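Local atomic coordinates of PBP domain-containing protein (Vibrio parahaemolyticus, PDB entry 3MUQ), a protein that is of unknown function but belongs to the periplasmic binding protein superfamily and, as in its relatives, may bind a small ligand between two lobes. Residues G50-D56 against R207-N212; G73-L77 against I201-R207. All coordinates share one frame. Residue numbers count along the deposited sequence, not the author numbering.

Interaction 1: G50-D56 against R207-N212; sequences GENGDVD and RYPTIN
Where a helix ends in a Schellman motif, its last carbonyls can serve a neighbouring loop. Gly53, at positive phi (74/26), terminates the helix, its N bonding Gly50 O at 3.1 Å. In register, Gly53 CA lies 6.2 Å from Tyr208 CA, and Asp56 CA 5.7 Å from Ile211 CA. The ring face of Tyr208 (chi1 m, chi2 -77°) receives Gly53 CA, 3.5 Å from the centroid and 10° off the normal, a CH-pi contact; a CB here would strike Tyr208 CE1. Glu51 O accepts twice, from Tyr208 OH at 2.8 Å and from Arg207 NH2 (m, t, p) at 2.9 Å. Water 1 joins Gly50 O to Arg207 NE. In this PBP-superfamily fold, the type I turn Tyr208-Ile211 lies in the loop between strand 195-203 and helix 213-224. Ile211 (p, p) brings CG2 within 3.7 Å of both Gly53 O and Val55 O. Asp56 OD1 (chi1 m) accepts Asn212 N at 2.8 Å, while OD2 salt-bridges Arg8; Asn212 (chi1 t) N-caps that helix, OD1 to Gly215 N, with ND2 bonded to His6 O.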
loop_
_atom_site.group_PDB
_atom_site.type_symbol
_atom_site.label_atom_id
_atom_site.label_comp_id
_atom_site.label_asym_id
_atom_site.label_seq_id
_atom_site.Cartn_x
_atom_site.Cartn_y
_atom_site.Cartn_z
ATOM N N GLY A 50 -21.947 2.597 8.674
ATOM C CA GLY A 50 -21.354 1.285 8.884
ATOM C C GLY A 50 -21.766 0.689 10.223
ATOM O O GLY A 50 -22.140 -0.493 10.327
ATOM N N GLU A 51 -21.718 1.514 11.261
ATOM C CA GLU A 51 -22.225 1.109 12.583
ATOM C C GLU A 51 -23.695 0.654 12.530
ATOM O O GLU A 51 -24.105 -0.280 13.236
ATOM C CB GLU A 51 -22.071 2.266 13.584
ATOM C CG GLU A 51 -22.603 1.967 15.002
ATOM C CD GLU A 51 -22.675 3.223 15.856
ATOM O OE1 GLU A 51 -21.970 4.209 15.528
ATOM O OE2 GLU A 51 -23.444 3.227 16.845
ATOM N N ASN A 52 -24.492 1.330 11.708
ATOM C CA ASN A 52 -25.912 0.995 11.596
ATOM C C ASN A 52 -26.237 -0.109 10.578
ATOM O O ASN A 52 -27.390 -0.521 10.452
ATOM C CB ASN A 52 -26.737 2.247 11.319
ATOM C CG ASN A 52 -26.945 3.082 12.564
ATOM O OD1 ASN A 52 -26.662 2.623 13.671
ATOM N ND2 ASN A 52 -27.452 4.311 12.395
ATOM N N GLY A 53 -25.226 -0.589 9.855
ATOM C CA GLY A 53 -25.437 -1.670 8.905
ATOM C C GLY A 53 -26.164 -1.255 7.638
ATOM O O GLY A 53 -26.802 -2.082 6.980
ATOM N N ASP A 54 -26.057 0.027 7.286
ATOM C CA ASP A 54 -26.697 0.554 6.083
ATOM C C ASP A 54 -25.880 0.200 4.842
ATOM O O ASP A 54 -26.425 0.155 3.742
ATOM C CB ASP A 54 -26.826 2.091 6.127
ATOM C CG ASP A 54 -27.508 2.606 7.380
ATOM O OD1 ASP A 54 -28.156 1.818 8.098
ATOM O OD2 ASP A 54 -27.403 3.830 7.643
ATOM N N VAL A 55 -24.569 -0.003 5.027
ATOM C CA VAL A 55 -23.649 -0.271 3.926
ATOM C C VAL A 55 -22.799 -1.506 4.259
ATOM O O VAL A 55 -22.830 -2.001 5.391
ATOM C CB VAL A 55 -22.705 0.925 3.663
ATOM C CG1 VAL A 55 -23.484 2.165 3.203
ATOM C CG2 VAL A 55 -21.864 1.228 4.904
ATOM N N ASP A 56 -22.018 -1.976 3.292
ATOM C CA ASP A 56 -21.249 -3.214 3.468
ATOM C C ASP A 56 -19.815 -2.998 3.911
ATOM O O ASP A 56 -19.208 -3.897 4.500
ATOM C CB ASP A 56 -21.261 -4.031 2.183
ATOM C CG ASP A 56 -22.668 -4.287 1.681
ATOM O OD1 ASP A 56 -23.489 -4.799 2.467
ATOM O OD2 ASP A 56 -22.947 -3.981 0.505
ATOM N N ARG A 207 -22.444 -8.543 13.329
ATOM C CA ARG A 207 -23.451 -7.544 13.654
ATOM C C ARG A 207 -24.549 -7.539 12.606
ATOM O O ARG A 207 -25.708 -7.286 12.930
ATOM C CB ARG A 207 -22.841 -6.144 13.755
ATOM C CG ARG A 207 -22.171 -5.862 15.059
ATOM C CD ARG A 207 -21.475 -4.503 15.062
ATOM N NE ARG A 207 -22.386 -3.371 14.893
ATOM C CZ ARG A 207 -23.159 -2.887 15.863
ATOM N NH1 ARG A 207 -23.149 -3.439 17.071
ATOM N NH2 ARG A 207 -23.944 -1.855 15.629
ATOM N N TYR A 208 -24.183 -7.809 11.351
ATOM C CA TYR A 208 -25.151 -7.746 10.253
ATOM C C TYR A 208 -24.996 -8.915 9.300
ATOM O O TYR A 208 -24.341 -8.803 8.271
ATOM C CB TYR A 208 -25.027 -6.418 9.497
ATOM C CG TYR A 208 -25.338 -5.253 10.394
ATOM C CD1 TYR A 208 -26.659 -4.944 10.727
ATOM C CD2 TYR A 208 -24.317 -4.494 10.960
ATOM C CE1 TYR A 208 -26.952 -3.899 11.575
ATOM C CE2 TYR A 208 -24.598 -3.448 11.799
ATOM C CZ TYR A 208 -25.916 -3.159 12.114
ATOM O OH TYR A 208 -26.191 -2.118 12.961
ATOM N N PRO A 209 -25.614 -10.048 9.642
ATOM C CA PRO A 209 -25.581 -11.235 8.781
ATOM C C PRO A 209 -26.311 -10.950 7.473
ATOM O O PRO A 209 -26.278 -11.761 6.545
ATOM C CB PRO A 209 -26.356 -12.281 9.595
ATOM C CG PRO A 209 -26.393 -11.733 11.016
ATOM C CD PRO A 209 -26.442 -10.250 10.840
ATOM N N THR A 210 -26.965 -9.795 7.407
ATOM C CA THR A 210 -27.734 -9.409 6.228
ATOM C C THR A 210 -26.899 -8.682 5.176
ATOM O O THR A 210 -27.264 -8.677 4.000
ATOM C CB THR A 210 -28.953 -8.520 6.595
ATOM O OG1 THR A 210 -28.540 -7.448 7.463
ATOM C CG2 THR A 210 -30.006 -9.353 7.294
ATOM N N ILE A 211 -25.793 -8.060 5.585
ATOM C CA ILE A 211 -25.002 -7.284 4.624
ATOM C C ILE A 211 -24.201 -8.170 3.658
ATOM O O ILE A 211 -24.033 -9.377 3.874
ATOM C CB ILE A 211 -24.102 -6.169 5.276
ATOM C CG1 ILE A 211 -23.149 -6.753 6.309
ATOM C CG2 ILE A 211 -24.949 -5.036 5.870
ATOM C CD1 ILE A 211 -21.858 -7.255 5.722
ATOM N N ASN A 212 -23.711 -7.549 2.591
ATOM C CA ASN A 212 -23.010 -8.274 1.554
ATOM C C ASN A 212 -21.521 -8.384 1.883
ATOM O O ASN A 212 -20.686 -7.680 1.315
ATOM C CB ASN A 212 -23.236 -7.608 0.198
ATOM C CG ASN A 212 -22.645 -8.412 -0.947
ATOM O OD1 ASN A 212 -22.156 -9.524 -0.747
ATOM N ND2 ASN A 212 -22.694 -7.852 -2.159
HETATM O O HOH W 1 -21.394 -2.342 12.338
HETATM O O HOH W 2 -28.523 -4.480 7.624
#

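Interaction 2: G73-L77 against I201-R207; sequences GYGVL and ILVNPER
Tyr74 (chi1 m, chi2 -21°) brings CD1 over one face of the Arg207 guanidinium, 3.6 Å from Arg207 NE, while Arg207 NH2 is bonded to Glu51 O. The backbones run antiparallel: Gly75 faces Val203 as a non-hydrogen-bonded pair (CA-CA 4.6 Å), and Val76 faces Leu202 as a hydrogen-bonded pair (CA-CA 5.2 Å), with Val76 N to Leu202 O at 2.8 Å and Leu202 N to Val76 O at 3.0 Å. Gly75 CA also makes a CA-H...O contact with Leu202 O at 3.1 Å; a CB on Gly75 would collide with Ile201 CG2. Val76 (m) and Leu202 (m, t) share a sheet face, Val76 CG2 to Leu202 CB 4.0 Å, and Val76 CG2 lies equally far from Pro205 CD. This is how a short strand following a helix joins a long strand of the mixed sheet. Beyond the pairing, Asn204 N donates to Tyr74 O at 3.0 Å. The Asn204 side chain (chi1 t) bonds within its own Asx turn, OD1 accepting from Glu206 N at 2.8 Å, and across to 73-77, ND2 reaching Gly73 O at 2.9 Å. With the main-chain bond from Asn204 N, the polar links therefore run on past the strand end.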
loop_
_atom_site.group_PDB
_atom_site.type_symbol
_atom_site.label_atom_id
_atom_site.label_comp_id
_atom_site.label_asym_id
_atom_site.label_seq_id
_atom_site.Cartn_x
_atom_site.Cartn_y
_atom_site.Cartn_z
ATOM N N GLY A 73 -16.199 -2.983 17.647
ATOM C CA GLY A 73 -16.634 -4.153 16.893
ATOM C C GLY A 73 -17.533 -3.852 15.697
ATOM O O GLY A 73 -18.092 -4.762 15.081
ATOM N N TYR A 74 -17.673 -2.576 15.364
ATOM C CA TYR A 74 -18.528 -2.170 14.257
ATOM C C TYR A 74 -17.948 -2.613 12.922
ATOM O O TYR A 74 -18.676 -3.039 12.024
ATOM C CB TYR A 74 -18.726 -0.653 14.264
ATOM C CG TYR A 74 -19.404 -0.144 15.520
ATOM C CD1 TYR A 74 -20.162 -0.987 16.314
ATOM C CD2 TYR A 74 -19.270 1.182 15.909
ATOM C CE1 TYR A 74 -20.776 -0.517 17.480
ATOM C CE2 TYR A 74 -19.874 1.658 17.050
ATOM C CZ TYR A 74 -20.625 0.812 17.831
ATOM O OH TYR A 74 -21.211 1.307 18.957
ATOM N N GLY A 75 -16.631 -2.514 12.799
ATOM C CA GLY A 75 -15.950 -2.936 11.586
ATOM C C GLY A 75 -14.898 -3.990 11.873
ATOM O O GLY A 75 -14.408 -4.103 13.018
ATOM N N VAL A 76 -14.558 -4.760 10.838
ATOM C CA VAL A 76 -13.541 -5.797 10.932
ATOM C C VAL A 76 -12.632 -5.771 9.707
ATOM O O VAL A 76 -12.934 -5.099 8.726
ATOM C CB VAL A 76 -14.181 -7.203 11.026
ATOM C CG1 VAL A 76 -15.037 -7.338 12.294
ATOM C CG2 VAL A 76 -15.001 -7.499 9.771
ATOM N N LEU A 77 -11.540 -6.538 9.778
ATOM C CA LEU A 77 -10.487 -6.570 8.757
ATOM C C LEU A 77 -10.098 -5.203 8.205
ATOM O O LEU A 77 -10.066 -5.005 6.989
ATOM C CB LEU A 77 -10.868 -7.510 7.611
ATOM C CG LEU A 77 -11.038 -8.964 8.029
ATOM C CD1 LEU A 77 -11.368 -9.841 6.827
ATOM C CD2 LEU A 77 -9.748 -9.422 8.729
ATOM N N ILE A 201 -12.606 -0.654 5.689
ATOM C CA ILE A 201 -13.014 -1.528 6.783
ATOM C C ILE A 201 -14.381 -2.144 6.511
ATOM O O ILE A 201 -15.340 -1.443 6.165
ATOM C CB ILE A 201 -13.077 -0.744 8.109
ATOM C CG1 ILE A 201 -11.799 0.079 8.284
ATOM C CG2 ILE A 201 -13.316 -1.691 9.299
ATOM C CD1 ILE A 201 -11.833 1.028 9.485
ATOM N N LEU A 202 -14.462 -3.454 6.684
ATOM C CA LEU A 202 -15.687 -4.192 6.433
ATOM C C LEU A 202 -16.671 -4.047 7.587
ATOM O O LEU A 202 -16.280 -4.085 8.752
ATOM C CB LEU A 202 -15.358 -5.667 6.273
ATOM C CG LEU A 202 -14.286 -5.956 5.228
ATOM C CD1 LEU A 202 -14.060 -7.473 5.145
ATOM C CD2 LEU A 202 -14.699 -5.369 3.883
ATOM N N VAL A 203 -17.951 -3.923 7.265
ATOM C CA VAL A 203 -18.964 -3.958 8.304
ATOM C C VAL A 203 -19.006 -5.360 8.912
ATOM O O VAL A 203 -18.992 -6.363 8.196
ATOM C CB VAL A 203 -20.337 -3.505 7.777
ATOM C CG1 VAL A 203 -21.433 -3.762 8.822
ATOM C CG2 VAL A 203 -20.262 -2.006 7.332
ATOM N N ASN A 204 -19.024 -5.429 10.237
ATOM C CA ASN A 204 -18.948 -6.710 10.931
ATOM C C ASN A 204 -20.139 -7.630 10.604
ATOM O O ASN A 204 -21.271 -7.334 10.969
ATOM C CB ASN A 204 -18.870 -6.456 12.428
ATOM C CG ASN A 204 -18.638 -7.730 13.227
ATOM O OD1 ASN A 204 -18.784 -8.849 12.717
ATOM N ND2 ASN A 204 -18.266 -7.562 14.492
ATOM N N PRO A 205 -19.886 -8.758 9.919
ATOM C CA PRO A 205 -21.007 -9.613 9.496
ATOM C C PRO A 205 -21.683 -10.292 10.681
ATOM O O PRO A 205 -22.793 -10.789 10.557
ATOM C CB PRO A 205 -20.329 -10.661 8.610
ATOM C CG PRO A 205 -18.940 -10.748 9.140
ATOM C CD PRO A 205 -18.587 -9.323 9.518
ATOM N N GLU A 206 -20.999 -10.307 11.817
ATOM C CA GLU A 206 -21.570 -10.784 13.065
ATOM C C GLU A 206 -22.682 -9.845 13.486
ATOM O O GLU A 206 -23.719 -10.283 13.978
ATOM C CB GLU A 206 -20.499 -10.757 14.152
ATOM C CG GLU A 206 -20.144 -12.081 14.780
ATOM C CD GLU A 206 -19.241 -11.892 15.993
ATOM O OE1 GLU A 206 -18.956 -10.722 16.352
ATOM O OE2 GLU A 206 -18.814 -12.907 16.587
ATOM N N ARG A 207 -22.444 -8.543 13.329
ATOM C CA ARG A 207 -23.451 -7.544 13.654
ATOM C C ARG A 207 -24.549 -7.539 12.606
ATOM O O ARG A 207 -25.708 -7.286 12.930
ATOM C CB ARG A 207 -22.841 -6.144 13.755
ATOM C CG ARG A 207 -22.171 -5.862 15.059
ATOM C CD ARG A 207 -21.475 -4.503 15.062
ATOM N NE ARG A 207 -22.386 -3.371 14.893
ATOM C CZ ARG A 207 -23.159 -2.887 15.863
ATOM N NH1 ARG A 207 -23.149 -3.439 17.071
ATOM N NH2 ARG A 207 -23.944 -1.855 15.629
HETATM O O HOH W 1 -21.394 -2.342 12.338
#

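Interactions 1 and 2 sit side by side, their centres about 8 Å apart, at one end of the molecule; those centres lie about 26 and 24 Å from the centre of the chain. In sequence they are nested: 73-77 and 201-207 fall between 50-56 and 207-212, with Arg207 common to both. Strand 195-203 ties them together, since it pairs with strand 75-76 in interaction 2 and continues into the loop of interaction 1; Asp56 O lies 3.0 Å from Val203 N, a probable hydrogen bond. Tyr74 CE2 also packs 3.4 Å from Glu51 CD. Each contact includes a helix-ending glycine, Gly53 or Gly73, and the segments meet beside the end of strand 195-203, joining sequence-distant parts of one lobe.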